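Local coordinates for phospholyase (Arthrobacter aurescens, PDB 5G4I), which is a pyridoxal-phosphate-dependent phospholyase of the class III aminotransferase family, probably releasing phosphate from ethanolamine phosphate, at residues S45-T50 and L417-E422; E122-A127 and L247-E252; N285-G290 and S319-A324. One frame throughout, in Å; residues are numbered along the deposited sequence.

Contact 1. Residues S45-T50 and L417-E422; sequences SGVWLT and LVFGRE
Val47 and Val418 meet through methyl groups where the turn of a beta hairpin reaches the loop leading into helix 421-436. The hairpin joins strands 41-45 and 48-51 of a mixed sheet, and its two-residue type II' turn runs from Ser45 to Trp48, with Gly46 and Val47 at its corners. Two backbone bonds close it: Ser45 N to Trp48 O, 2.8 Å, and Trp48 N to Ser45 O, 3.0 Å. Gly46 takes a positive phi of 66°, as the first corner of this turn type requires.

Between the segments the interaction is apolar, and one methyl does most of the touching. Val47 CG1, set anti to its own carbonyl carbon (chi1 -62°), reaches the backbone of the facing loop and lies 3.7 Å from Phe419 CA. The same methyl is 4.0 Å from Val418 CG2, methyl against methyl, and 4.1 Å from Phe419 CB. Val418 CG2 also looks across at the turn backbone, coming within 4.4 Å of Gly46 C.

Two aromatic rings border the valine in different ways. Phe419 offers an edge, with Val47 CG1 near the ring plane, and the Phe419 side chain also packs on Ala424 and Leu427 of helix 421-436. Leu58 on strand 56-59 and His423 on the helix also touch Val47, and Leu334 of helix 334-355 packs on Val418. The contact thus joins the hairpin turn to the loop just before the last helix, whose N-cap position is Gly420. The other branch of the valine turns back to the next residue: Val47 CG2 sits 3.7 Å above one face of the Trp48 ring, offset toward its rim.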
loop_
_atom_site.group_PDB
_atom_site.type_symbol
_atom_site.label_atom_id
_atom_site.label_comp_id
_atom_site.label_asym_id
_atom_site.label_seq_id
_atom_site.Cartn_x
_atom_site.Cartn_y
_atom_site.Cartn_z
ATOM N N SER A 45 -3.110 24.021 -11.455
ATOM C CA SER A 45 -2.590 25.014 -10.488
ATOM C C SER A 45 -3.709 25.383 -9.542
ATOM O O SER A 45 -4.749 25.954 -9.937
ATOM C CB SER A 45 -2.065 26.259 -11.270
ATOM O OG SER A 45 -1.563 27.160 -10.254
ATOM N N GLY A 46 -3.552 25.047 -8.231
ATOM C CA GLY A 46 -4.577 25.347 -7.261
ATOM C C GLY A 46 -5.845 24.568 -7.506
ATOM O O GLY A 46 -5.854 23.330 -7.345
ATOM N N VAL A 47 -6.983 25.264 -7.866
ATOM C CA VAL A 47 -8.253 24.635 -8.181
ATOM C C VAL A 47 -8.465 24.460 -9.721
ATOM O O VAL A 47 -9.548 23.987 -10.117
ATOM C CB VAL A 47 -9.440 25.346 -7.564
ATOM C CG1 VAL A 47 -9.414 25.353 -6.009
ATOM C CG2 VAL A 47 -9.644 26.792 -8.176
ATOM N N TRP A 48 -7.451 24.858 -10.501
ATOM C CA TRP A 48 -7.651 24.874 -11.973
ATOM C C TRP A 48 -6.889 23.752 -12.692
ATOM O O TRP A 48 -5.743 23.440 -12.270
ATOM C CB TRP A 48 -7.185 26.234 -12.493
ATOM C CG TRP A 48 -7.911 27.416 -11.932
ATOM C CD1 TRP A 48 -7.410 28.267 -10.969
ATOM C CD2 TRP A 48 -9.289 27.811 -12.174
ATOM N NE1 TRP A 48 -8.362 29.208 -10.657
ATOM C CE2 TRP A 48 -9.533 28.958 -11.363
ATOM C CE3 TRP A 48 -10.279 27.367 -13.036
ATOM C CZ2 TRP A 48 -10.785 29.630 -11.390
ATOM C CZ3 TRP A 48 -11.557 28.070 -13.042
ATOM C CH2 TRP A 48 -11.761 29.187 -12.207
ATOM N N LEU A 49 -7.510 23.122 -13.681
ATOM C CA LEU A 49 -6.928 22.035 -14.477
ATOM C C LEU A 49 -7.030 22.301 -15.963
ATOM O O LEU A 49 -8.033 22.855 -16.378
ATOM C CB LEU A 49 -7.617 20.721 -14.175
ATOM C CG LEU A 49 -7.315 20.090 -12.794
ATOM C CD1 LEU A 49 -8.436 19.155 -12.346
ATOM C CD2 LEU A 49 -5.910 19.439 -12.822
ATOM N N THR A 50 -6.024 21.864 -16.726
ATOM C CA THR A 50 -5.963 22.099 -18.178
ATOM C C THR A 50 -5.821 20.767 -18.919
ATOM O O THR A 50 -5.039 19.852 -18.497
ATOM C CB THR A 50 -4.771 22.963 -18.554
ATOM O OG1 THR A 50 -4.863 24.224 -17.874
ATOM C CG2 THR A 50 -4.766 23.243 -20.079
ATOM N N LEU A 417 -9.180 21.750 -0.834
ATOM C CA LEU A 417 -9.545 22.610 0.351
ATOM C C LEU A 417 -9.044 24.057 0.219
ATOM O O LEU A 417 -9.285 24.884 1.121
ATOM C CB LEU A 417 -9.106 21.953 1.690
ATOM C CG LEU A 417 -10.242 22.010 2.733
ATOM C CD1 LEU A 417 -11.338 21.020 2.470
ATOM C CD2 LEU A 417 -9.699 21.808 4.167
ATOM N N VAL A 418 -8.333 24.432 -0.858
ATOM C CA VAL A 418 -7.994 25.800 -1.211
ATOM C C VAL A 418 -9.095 26.482 -2.049
ATOM O O VAL A 418 -8.948 27.650 -2.439
ATOM C CB VAL A 418 -6.613 25.879 -1.902
ATOM C CG1 VAL A 418 -5.500 25.552 -0.987
ATOM C CG2 VAL A 418 -6.562 25.029 -3.156
ATOM N N PHE A 419 -10.231 25.856 -2.280
ATOM C CA PHE A 419 -11.391 26.427 -3.017
ATOM C C PHE A 419 -12.051 27.449 -2.113
ATOM O O PHE A 419 -12.345 27.245 -0.906
ATOM C CB PHE A 419 -12.362 25.231 -3.232
ATOM C CG PHE A 419 -13.585 25.432 -4.120
ATOM C CD1 PHE A 419 -14.781 25.825 -3.528
ATOM C CD2 PHE A 419 -13.592 25.057 -5.466
ATOM C CE1 PHE A 419 -15.976 25.858 -4.237
ATOM C CE2 PHE A 419 -14.781 25.094 -6.182
ATOM C CZ PHE A 419 -15.952 25.460 -5.564
ATOM N N GLY A 420 -12.247 28.645 -2.693
ATOM C CA GLY A 420 -12.765 29.848 -1.990
ATOM C C GLY A 420 -14.141 30.317 -2.519
ATOM O O GLY A 420 -14.795 29.679 -3.367
ATOM N N ARG A 421 -14.615 31.470 -2.014
ATOM C CA ARG A 421 -15.921 31.994 -2.291
ATOM C C ARG A 421 -16.138 32.333 -3.746
ATOM O O ARG A 421 -17.192 31.962 -4.298
ATOM C CB ARG A 421 -16.185 33.224 -1.375
ATOM C CG ARG A 421 -17.479 34.006 -1.695
ATOM C CD ARG A 421 -18.647 33.250 -1.256
ATOM N N GLU A 422 -15.132 32.965 -4.348
ATOM C CA GLU A 422 -15.262 33.202 -5.817
ATOM C C GLU A 422 -15.484 31.886 -6.591
ATOM O O GLU A 422 -16.271 31.843 -7.564
ATOM C CB GLU A 422 -14.105 33.971 -6.325
ATOM C CG GLU A 422 -14.264 34.413 -7.779
ATOM C CD GLU A 422 -13.052 35.236 -8.340
ATOM O OE1 GLU A 422 -11.959 35.434 -7.653
ATOM O OE2 GLU A 422 -13.223 35.596 -9.564
#

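Contact 2. Residues E122-A127 and L247-E252; sequences EANELA and LVISDE. With PLP (pyridoxal-5'-phosphate), chain C.
Asp251 OD2 is gripped from several directions: Asn124 ND2 donates a hydrogen bond to it at 3.0 Å, His148 ND1 bonds to it as well, and the cofactor's pyridine nitrogen, PLP N1, lies 2.8 Å away. An aspartate facing that nitrogen is a hallmark of fold-type I PLP enzymes; here it stands at the end of strand 247-251, in the mixed sheet that also holds strand 290-294, opposite helix 120-135. The amide N-H comes from above the carboxylate plane, 69° out of it, along a fairly straight path of 158°. The two side chains cross at about a right angle.

Asn124 is itself well fixed. Its ND2 bonds also to His148 O and its OD1 to Thr278 OG1, so the amide's rotation is set by partners at both ends; it lines the cofactor pocket itself and probably helps to position the aspartate. Val253 N, just past the strand, holds Asp251 OD1.

Deeper in, the contact is apolar, with helix and strand running antiparallel at an axis separation of 10.4 Å. Two methyls of buried residues meet there, Ala127 CB and Ile249 CD1, 4.0 Å apart.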
loop_
_atom_site.group_PDB
_atom_site.type_symbol
_atom_site.label_atom_id
_atom_site.label_comp_id
_atom_site.label_asym_id
_atom_site.label_seq_id
_atom_site.Cartn_x
_atom_site.Cartn_y
_atom_site.Cartn_z
ATOM N N GLU A 122 -4.273 -0.116 2.756
ATOM C CA GLU A 122 -3.284 -0.694 3.735
ATOM C C GLU A 122 -3.717 -0.333 5.135
ATOM O O GLU A 122 -3.564 -1.183 6.082
ATOM C CB GLU A 122 -1.836 -0.282 3.456
ATOM C CG GLU A 122 -1.142 -0.924 2.286
ATOM C CD GLU A 122 0.397 -0.778 2.360
ATOM O OE1 GLU A 122 0.944 0.340 2.719
ATOM O OE2 GLU A 122 1.132 -1.810 2.060
ATOM N N ALA A 123 -4.207 0.889 5.338
ATOM C CA ALA A 123 -4.607 1.317 6.712
ATOM C C ALA A 123 -5.813 0.482 7.201
ATOM O O ALA A 123 -5.836 -0.027 8.360
ATOM C CB ALA A 123 -4.870 2.810 6.773
ATOM N N ASN A 124 -6.869 0.375 6.410
ATOM C CA ASN A 124 -8.057 -0.377 6.848
ATOM C C ASN A 124 -7.731 -1.872 6.970
ATOM O O ASN A 124 -8.255 -2.522 7.924
ATOM C CB ASN A 124 -9.260 -0.163 5.903
ATOM C CG ASN A 124 -9.984 1.142 6.122
ATOM O OD1 ASN A 124 -10.123 1.580 7.276
ATOM N ND2 ASN A 124 -10.548 1.706 5.079
ATOM N N GLU A 125 -6.909 -2.475 6.116
ATOM C CA GLU A 125 -6.462 -3.864 6.299
ATOM C C GLU A 125 -5.820 -4.018 7.640
ATOM O O GLU A 125 -6.135 -5.004 8.379
ATOM C CB GLU A 125 -5.446 -4.222 5.175
ATOM C CG GLU A 125 -4.904 -5.628 5.272
ATOM C CD GLU A 125 -5.827 -6.722 4.860
ATOM O OE1 GLU A 125 -6.936 -6.471 4.362
ATOM O OE2 GLU A 125 -5.435 -7.930 5.039
ATOM N N LEU A 126 -4.888 -3.136 8.010
ATOM C CA LEU A 126 -4.189 -3.231 9.325
ATOM C C LEU A 126 -5.150 -3.022 10.472
ATOM O O LEU A 126 -5.055 -3.775 11.493
ATOM C CB LEU A 126 -3.007 -2.245 9.361
ATOM C CG LEU A 126 -2.240 -2.161 10.667
ATOM C CD1 LEU A 126 -1.606 -3.474 11.035
ATOM C CD2 LEU A 126 -1.146 -1.053 10.545
ATOM N N ALA A 127 -6.022 -2.030 10.385
ATOM C CA ALA A 127 -6.993 -1.835 11.489
ATOM C C ALA A 127 -7.846 -3.066 11.721
ATOM O O ALA A 127 -8.105 -3.409 12.915
ATOM C CB ALA A 127 -7.843 -0.589 11.258
ATOM N N LEU A 247 -14.706 -3.297 18.819
ATOM C CA LEU A 247 -14.102 -1.956 18.703
ATOM C C LEU A 247 -14.796 -1.165 17.603
ATOM O O LEU A 247 -15.423 -1.714 16.691
ATOM C CB LEU A 247 -12.583 -2.046 18.354
ATOM C CG LEU A 247 -11.727 -2.922 19.288
ATOM C CD1 LEU A 247 -10.283 -3.032 18.820
ATOM C CD2 LEU A 247 -11.751 -2.379 20.711
ATOM N N VAL A 248 -14.591 0.135 17.657
ATOM C CA VAL A 248 -15.098 1.067 16.619
ATOM C C VAL A 248 -13.942 1.626 15.791
ATOM O O VAL A 248 -12.951 2.147 16.366
ATOM C CB VAL A 248 -15.885 2.238 17.257
ATOM C CG1 VAL A 248 -16.312 3.237 16.144
ATOM C CG2 VAL A 248 -17.100 1.707 18.036
ATOM N N ILE A 249 -14.057 1.507 14.442
ATOM C CA ILE A 249 -13.085 2.072 13.502
ATOM C C ILE A 249 -13.813 3.235 12.735
ATOM O O ILE A 249 -14.778 2.982 12.006
ATOM C CB ILE A 249 -12.515 1.098 12.447
ATOM C CG1 ILE A 249 -11.860 -0.165 13.096
ATOM C CG2 ILE A 249 -11.460 1.821 11.546
ATOM C CD1 ILE A 249 -11.644 -1.288 12.106
ATOM N N SER A 250 -13.272 4.477 12.850
ATOM C CA SER A 250 -13.699 5.569 11.915
ATOM C C SER A 250 -12.763 5.617 10.721
ATOM O O SER A 250 -11.538 5.913 10.937
ATOM C CB SER A 250 -13.712 6.940 12.610
ATOM O OG SER A 250 -14.204 7.939 11.722
ATOM N N ASP A 251 -13.319 5.405 9.518
ATOM C CA ASP A 251 -12.559 5.522 8.247
ATOM C C ASP A 251 -12.698 7.002 7.830
ATOM O O ASP A 251 -13.774 7.439 7.463
ATOM C CB ASP A 251 -13.157 4.568 7.228
ATOM C CG ASP A 251 -12.505 4.658 5.857
ATOM O OD1 ASP A 251 -11.871 5.676 5.568
ATOM O OD2 ASP A 251 -12.734 3.720 5.034
ATOM N N GLU A 252 -11.569 7.731 7.995
ATOM C CA GLU A 252 -11.469 9.181 7.712
ATOM C C GLU A 252 -10.917 9.462 6.358
ATOM O O GLU A 252 -10.538 10.626 6.088
ATOM C CB GLU A 252 -10.660 9.875 8.800
ATOM C CG GLU A 252 -11.317 9.842 10.163
ATOM C CD GLU A 252 -12.490 10.784 10.358
ATOM O OE1 GLU A 252 -12.584 11.767 9.598
ATOM O OE2 GLU A 252 -13.270 10.523 11.299
HETATM N N1 PLP C . -12.020 4.068 2.398
HETATM C C2 PLP C . -12.639 5.159 1.887
HETATM C C2A PLP C . -13.780 5.796 2.637
HETATM C C3 PLP C . -12.196 5.729 0.590
HETATM O O3 PLP C . -12.803 6.825 0.056
HETATM C C4 PLP C . -11.071 5.061 -0.101
HETATM C C4A PLP C . -10.559 5.555 -1.399
HETATM C C5 PLP C . -10.480 3.875 0.565
HETATM C C6 PLP C . -10.996 3.448 1.785
HETATM C C5A PLP C . -9.328 3.136 -0.077
HETATM O O4P PLP C . -8.288 4.058 -0.395
HETATM P P PLP C . -7.057 3.609 -1.331
HETATM O O1P PLP C . -7.627 3.649 -2.728
HETATM O O2P PLP C . -5.996 4.650 -1.061
HETATM O O3P PLP C . -6.711 2.225 -0.837
#

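Contact 3. Residues N285-G290 and S319-A324; sequences NGHPIG and SAAGLA
The imidazole of His287 is met obliquely by Ala321 CB, which lies 4.2 Å from His287 CG. On one face of the same ring sits Pro288 CD, 3.5 Å above the plane and offset toward the rim, and Ile289 CG1 comes to the edge in the ring plane. The ring of His287 from the second subunit also meets it, the two planes turned about 80° against each other. At its far end His287 NE2 makes a weak hydrogen bond to Ser318 OG, which may help to fix the ring's rotation.

The rest of the contact is aliphatic. His287 CB rests against Ala321 CB at 4.1 Å. With CD1 anti to CA about the CB-CG1 bond (chi2 172°), Ile289 stretches its delta methyl to the helix backbone, where CD1 is 4.0 Å from Gly322 N. That methyl also touches Ala321 CB at 4.3 Å, so loop and helix meet through a histidine, an isoleucine and two of the smallest residues.

Asn285 ties the loop to a different part of the chain, its OD1 bonded to Val67 N and its ND2 to Gly68 O. The loop follows the PLP-pocket residue Lys281, and the Ile289 side chain is about 9 Å from the bound PLP. Pro288 packs on Asn118 of the second subunit, placing this buried loop at the dimer interface. The segment ends at the first residue of strand 290-294, where Gly290 bonds to Thr117 of strand 113-117; helix 316-331, on the other side, is packed by helix 72-82 at Ala321 and by helix 94-104 at Leu323.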
loop_
_atom_site.group_PDB
_atom_site.type_symbol
_atom_site.label_atom_id
_atom_site.label_comp_id
_atom_site.label_asym_id
_atom_site.label_seq_id
_atom_site.Cartn_x
_atom_site.Cartn_y
_atom_site.Cartn_z
ATOM N N ASN A 285 -1.096 15.094 -0.311
ATOM C CA ASN A 285 -1.394 15.887 -1.536
ATOM C C ASN A 285 -1.369 15.089 -2.843
ATOM O O ASN A 285 -1.316 15.693 -3.920
ATOM C CB ASN A 285 -0.545 17.138 -1.688
ATOM C CG ASN A 285 -1.340 18.302 -2.340
ATOM O OD1 ASN A 285 -2.463 18.581 -1.903
ATOM N ND2 ASN A 285 -0.752 19.004 -3.312
ATOM N N GLY A 286 -1.288 13.774 -2.729
ATOM C CA GLY A 286 -1.033 12.849 -3.897
ATOM C C GLY A 286 0.134 11.905 -3.725
ATOM O O GLY A 286 0.236 10.909 -4.466
ATOM N N HIS A 287 0.963 12.133 -2.708
ATOM C CA HIS A 287 2.039 11.165 -2.319
ATOM C C HIS A 287 1.362 9.926 -1.713
ATOM O O HIS A 287 0.355 10.065 -0.936
ATOM C CB HIS A 287 2.964 11.795 -1.302
ATOM C CG HIS A 287 4.297 11.092 -1.194
ATOM N ND1 HIS A 287 5.322 11.257 -2.136
ATOM C CD2 HIS A 287 4.767 10.156 -0.327
ATOM C CE1 HIS A 287 6.333 10.471 -1.836
ATOM N NE2 HIS A 287 6.040 9.816 -0.717
ATOM N N PRO A 288 1.860 8.693 -1.877
ATOM C CA PRO A 288 1.139 7.511 -1.299
ATOM C C PRO A 288 1.412 7.369 0.216
ATOM O O PRO A 288 2.522 7.000 0.575
ATOM C CB PRO A 288 1.706 6.327 -2.153
ATOM C CG PRO A 288 2.397 6.962 -3.384
ATOM C CD PRO A 288 2.926 8.264 -2.818
ATOM N N ILE A 289 0.458 7.791 1.000
ATOM C CA ILE A 289 0.583 7.771 2.486
ATOM C C ILE A 289 -0.836 7.386 3.010
ATOM O O ILE A 289 -1.864 7.894 2.511
ATOM C CB ILE A 289 1.005 9.123 3.128
ATOM C CG1 ILE A 289 2.157 9.818 2.436
ATOM C CG2 ILE A 289 1.313 8.958 4.624
ATOM C CD1 ILE A 289 2.435 11.218 2.956
ATOM N N GLY A 290 -0.833 6.530 4.063
ATOM C CA GLY A 290 -1.983 6.283 4.899
ATOM C C GLY A 290 -1.534 6.136 6.356
ATOM O O GLY A 290 -0.367 6.225 6.677
ATOM N N SER A 319 7.257 11.452 5.018
ATOM C CA SER A 319 7.081 12.284 6.229
ATOM C C SER A 319 7.155 13.766 5.878
ATOM O O SER A 319 6.359 14.572 6.412
ATOM C CB SER A 319 8.123 11.887 7.265
ATOM O OG SER A 319 8.024 10.489 7.641
ATOM N N ALA A 320 8.111 14.170 5.034
ATOM C CA ALA A 320 8.240 15.590 4.573
ATOM C C ALA A 320 6.958 16.043 3.866
ATOM O O ALA A 320 6.455 17.172 4.060
ATOM C CB ALA A 320 9.504 15.770 3.721
ATOM N N ALA A 321 6.403 15.188 2.952
ATOM C CA ALA A 321 5.155 15.471 2.268
ATOM C C ALA A 321 3.969 15.704 3.234
ATOM O O ALA A 321 3.226 16.718 3.151
ATOM C CB ALA A 321 4.808 14.351 1.332
ATOM N N GLY A 322 3.841 14.763 4.204
ATOM C CA GLY A 322 2.726 14.907 5.142
ATOM C C GLY A 322 2.874 16.126 6.076
ATOM O O GLY A 322 1.860 16.804 6.368
ATOM N N LEU A 323 4.128 16.443 6.482
ATOM C CA LEU A 323 4.343 17.637 7.329
ATOM C C LEU A 323 3.986 18.907 6.531
ATOM O O LEU A 323 3.374 19.840 7.084
ATOM C CB LEU A 323 5.807 17.663 7.789
ATOM C CG LEU A 323 6.216 16.911 9.021
ATOM C CD1 LEU A 323 7.774 16.736 8.977
ATOM C CD2 LEU A 323 5.701 17.728 10.270
ATOM N N ALA A 324 4.372 18.956 5.242
ATOM C CA ALA A 324 4.044 20.155 4.418
ATOM C C ALA A 324 2.586 20.379 4.177
ATOM O O ALA A 324 2.083 21.549 4.165
ATOM C CB ALA A 324 4.819 20.098 3.112
#

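How the contacts relate
Contacts 2 and 3 are buried, whereas contact 1 is only partly buried and lies nearer the periphery, its centre about 20 Å from the centre of the chain. Contact 2 mixes a polar end at the cofactor with an apolar one; contacts 1 and 3 join their segments by apolar touches. One mixed sheet links contacts 2 and 3, the first using its strand 247-251 and the second the loop that leads into strand 290-294; their nearest atoms are about 5 Å apart. The hairpin of contact 1 belongs to the other mixed sheet. All three reach the second subunit, contact 1 through Leu49 alone. Along the chain contact 1 closes a loop holding the other two, which follow each other in series.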